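SEC-C motif domain protein (Psychrobacter arcticus, PDB 2I9W) is of unknown function but binds two zinc ions and joins an NTF2-like domain to a SEC-C motif. Local coordinates at residues E54-T59 against P69-K74. Numbering follows the deposited sequence.
Sequences EHLMRT and PEYIVK
The hydroxyl of Y71 reaches the side chain of T59 and brings OH to 2.7 Å from OG1, in hydrogen-bonding contact that joins helix 53-66 to helix 69-74. T59 OG1 lies near the plane of the Y71 ring, at the edge, on the CE2 flank; CB, carried along with OG1, comes to 3.2 Å from Y71 OH. With CG anti to the backbone N (chi1 -171°), the ring extends from its helix and bridges backbones whose nearest CA atoms, those of T59 and Y71, are still 8.7 Å apart. T59 OG1 in turn donates to the carbonyl O of L56 one turn back, at 2.6 Å; chi1 of 65° tucks it between N and C of its own residue, within reach of that oxygen. L56 adds a single methyl, CD1, 3.8 Å from Y71 OH. Both helices belong to the NTF2-like (cystatin-like) middle domain, and M57, on the same helix as T59, packs on strand 97-107 of its antiparallel sheet. The N-terminal zinc site adjoins the contact: T59 touches the zinc ligand C30, while H34 meets the Y71 ring edge-to-face and Y33 also packs on Y71. A phenylalanine in place of this tyrosine would probably keep much of the ring packing but leave T59 OG1 without its partner on helix 69-74.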
ATOM      1  N   GLU A  54      -7.910  -1.726   0.734  1.00 19.24           N
ATOM      2  CA  GLU A  54      -7.770  -1.199   2.091  1.00 23.37           C
ATOM      3  C   GLU A  54      -6.773  -2.064   2.885  1.00 20.13           C
ATOM      4  O   GLU A  54      -5.858  -1.544   3.534  1.00 20.61           O
ATOM      5  CB  GLU A  54      -9.105  -1.070   2.842  1.00 25.87           C
ATOM      6  CG  GLU A  54      -8.803  -0.639   4.297  1.00 28.94           C
ATOM      7  CD  GLU A  54      -9.984  -0.626   5.188  1.00 35.52           C
ATOM      8  OE1 GLU A  54     -11.116  -0.568   4.667  1.00 40.21           O
ATOM      9  OE2 GLU A  54      -9.752  -0.651   6.421  1.00 47.02           O
ATOM     10  N   HIS A  55      -6.919  -3.376   2.774  1.00 19.81           N
ATOM     11  CA  HIS A  55      -6.018  -4.278   3.436  0.62 20.25           C
ATOM     12  C   HIS A  55      -4.614  -4.138   2.870  1.00 20.54           C
ATOM     13  O   HIS A  55      -3.645  -4.080   3.626  1.00 19.40           O
ATOM     14  CB  HIS A  55      -6.565  -5.679   3.305  0.62 22.76           C
ATOM     15  CG  HIS A  55      -5.881  -6.668   4.170  0.62 20.98           C
ATOM     16  ND1 HIS A  55      -6.137  -8.017   4.092  0.62 36.51           N
ATOM     17  CD2 HIS A  55      -4.939  -6.510   5.132  0.62 17.85           C
ATOM     18  CE1 HIS A  55      -5.402  -8.647   4.990  0.62 30.44           C
ATOM     19  NE2 HIS A  55      -4.657  -7.758   5.623  0.62 29.17           N
ATOM     20  N   LEU A  56      -4.475  -4.017   1.538  1.00 19.11           N
ATOM     21  CA  LEU A  56      -3.137  -3.767   1.002  1.00 19.53           C
ATOM     22  C   LEU A  56      -2.475  -2.489   1.553  1.00 20.11           C
ATOM     23  O   LEU A  56      -1.312  -2.508   1.973  1.00 20.62           O
ATOM     24  CB  LEU A  56      -3.125  -3.757  -0.537  1.00 17.87           C
ATOM     25  CG  LEU A  56      -1.720  -3.715  -1.193  1.00 20.68           C
ATOM     26  CD1 LEU A  56      -0.952  -5.058  -0.936  1.00 26.69           C
ATOM     27  CD2 LEU A  56      -1.778  -3.359  -2.675  1.00 22.11           C
HETATM   28  N   MSE A  57      -3.247  -1.407   1.602  1.00 21.25           N
HETATM   29  CA  MSE A  57      -2.768  -0.132   2.072  0.50 20.78           C
HETATM   30  C   MSE A  57      -2.258  -0.257   3.516  1.00 21.04           C
HETATM   31  O   MSE A  57      -1.204   0.287   3.869  1.00 20.48           O
HETATM   32  CB  MSE A  57      -3.908   0.876   1.923  0.50 21.76           C
HETATM   33  CG  MSE A  57      -3.584   2.305   2.252  0.50 24.06           C
HETATM   34 SE   MSE A  57      -3.545   2.644   4.157  0.38 32.02          SE
HETATM   35  CE  MSE A  57      -5.069   1.605   4.739  0.50 31.22           C
ATOM     36  N   ARG A  58      -3.019  -0.968   4.364  1.00 20.07           N
ATOM     37  CA  ARG A  58      -2.596  -1.199   5.759  0.50 18.64           C
ATOM     38  C   ARG A  58      -1.279  -1.931   5.822  1.00 20.24           C
ATOM     39  O   ARG A  58      -0.368  -1.548   6.568  1.00 18.72           O
ATOM     40  CB  ARG A  58      -3.645  -1.994   6.531  0.50 19.44           C
ATOM     41  CG  ARG A  58      -4.818  -1.169   6.912  0.50 15.82           C
ATOM     42  CD  ARG A  58      -5.948  -2.047   7.419  0.50 19.18           C
ATOM     43  NE  ARG A  58      -7.095  -1.272   7.883  0.50 17.73           N
ATOM     44  CZ  ARG A  58      -7.172  -0.645   9.059  0.50 20.91           C
ATOM     45  NH1 ARG A  58      -6.167  -0.664   9.939  0.50 21.77           N
ATOM     46  NH2 ARG A  58      -8.284   0.011   9.363  0.50 27.11           N
ATOM     47  N   THR A  59      -1.174  -3.006   5.048  1.00 17.71           N
ATOM     48  CA  THR A  59       0.111  -3.767   5.007  1.00 18.56           C
ATOM     49  C   THR A  59       1.265  -2.900   4.506  1.00 19.10           C
ATOM     50  O   THR A  59       2.385  -3.058   4.971  1.00 18.11           O
ATOM     51  CB  THR A  59       0.018  -5.098   4.169  1.00 19.68           C
ATOM     52  OG1 THR A  59      -0.234  -4.782   2.773  1.00 18.34           O
ATOM     53  CG2 THR A  59      -1.059  -6.042   4.764  1.00 19.84           C
ATOM     54  N   PRO A  69      11.256  -2.484   2.872  1.00 21.43           N
ATOM     55  CA  PRO A  69      11.092  -1.798   1.606  1.00 25.63           C
ATOM     56  C   PRO A  69      10.859  -2.757   0.430  1.00 26.09           C
ATOM     57  O   PRO A  69      10.267  -2.352  -0.560  1.00 22.16           O
ATOM     58  CB  PRO A  69      12.390  -1.017   1.467  1.00 25.57           C
ATOM     59  CG  PRO A  69      13.403  -1.832   2.268  1.00 23.44           C
ATOM     60  CD  PRO A  69      12.637  -2.405   3.393  1.00 22.84           C
ATOM     61  N   GLU A  70      11.315  -4.011   0.545  1.00 23.50           N
ATOM     62  CA  GLU A  70      11.010  -5.023  -0.461  1.00 24.37           C
ATOM     63  C   GLU A  70       9.501  -5.174  -0.647  1.00 21.60           C
ATOM     64  O   GLU A  70       8.983  -5.245  -1.811  1.00 21.26           O
ATOM     65  CB  GLU A  70      11.638  -6.368  -0.121  1.00 27.23           C
ATOM     66  CG  GLU A  70      11.097  -7.118   1.162  1.00 41.42           C
ATOM     67  CD  GLU A  70      11.369  -6.432   2.542  1.00 44.86           C
ATOM     68  OE1 GLU A  70      12.401  -5.712   2.756  1.00 32.73           O
ATOM     69  OE2 GLU A  70      10.521  -6.664   3.420  1.00 47.82           O
ATOM     70  N   TYR A  71       8.776  -5.203   0.473  1.00 18.88           N
ATOM     71  CA  TYR A  71       7.311  -5.299   0.420  1.00 18.50           C
ATOM     72  C   TYR A  71       6.694  -4.088  -0.317  1.00 19.34           C
ATOM     73  O   TYR A  71       5.783  -4.236  -1.118  1.00 18.01           O
ATOM     74  CB  TYR A  71       6.708  -5.446   1.831  1.00 20.01           C
ATOM     75  CG  TYR A  71       5.249  -5.768   1.815  1.00 21.69           C
ATOM     76  CD1 TYR A  71       4.820  -7.070   1.628  1.00 17.91           C
ATOM     77  CD2 TYR A  71       4.283  -4.770   1.959  1.00 18.08           C
ATOM     78  CE1 TYR A  71       3.487  -7.361   1.562  1.00 19.14           C
ATOM     79  CE2 TYR A  71       2.924  -5.055   1.911  1.00 22.81           C
ATOM     80  CZ  TYR A  71       2.530  -6.373   1.726  1.00 17.44           C
ATOM     81  OH  TYR A  71       1.205  -6.736   1.645  1.00 20.08           O
ATOM     82  N   ILE A  72       7.217  -2.909  -0.081  1.00 21.16           N
ATOM     83  CA  ILE A  72       6.720  -1.684  -0.702  1.00 21.34           C
ATOM     84  C   ILE A  72       6.933  -1.752  -2.239  1.00 20.95           C
ATOM     85  O   ILE A  72       6.037  -1.458  -3.024  1.00 20.13           O
ATOM     86  CB  ILE A  72       7.415  -0.407  -0.084  1.00 22.31           C
ATOM     87  CG1 ILE A  72       7.096  -0.299   1.401  1.00 22.65           C
ATOM     88  CG2 ILE A  72       6.998   0.873  -0.801  1.00 21.52           C
ATOM     89  CD1 ILE A  72       5.573  -0.183   1.706  1.00 27.98           C
ATOM     90  N   VAL A  73       8.121  -2.171  -2.650  1.00 20.17           N
ATOM     91  CA  VAL A  73       8.364  -2.354  -4.091  1.00 19.79           C
ATOM     92  C   VAL A  73       7.429  -3.406  -4.717  1.00 19.61           C
ATOM     93  O   VAL A  73       6.774  -3.138  -5.740  1.00 20.78           O
ATOM     94  CB  VAL A  73       9.814  -2.736  -4.397  1.00 21.32           C
ATOM     95  CG1 VAL A  73       9.981  -2.986  -5.921  1.00 18.76           C
ATOM     96  CG2 VAL A  73      10.767  -1.648  -3.894  1.00 17.85           C
ATOM     97  N   LYS A  74       7.323  -4.588  -4.101  1.00 19.32           N
ATOM     98  CA  LYS A  74       6.658  -5.709  -4.736  1.00 19.84           C
ATOM     99  C   LYS A  74       5.150  -5.534  -4.733  1.00 18.40           C
ATOM    100  O   LYS A  74       4.480  -6.221  -5.470  1.00 20.92           O
ATOM    101  CB  LYS A  74       7.010  -7.052  -4.075  1.00 23.49           C
ATOM    102  CG  LYS A  74       8.503  -7.438  -4.147  1.00 23.73           C
ATOM    103  CD  LYS A  74       8.919  -7.824  -5.547  1.00 38.20           C
TER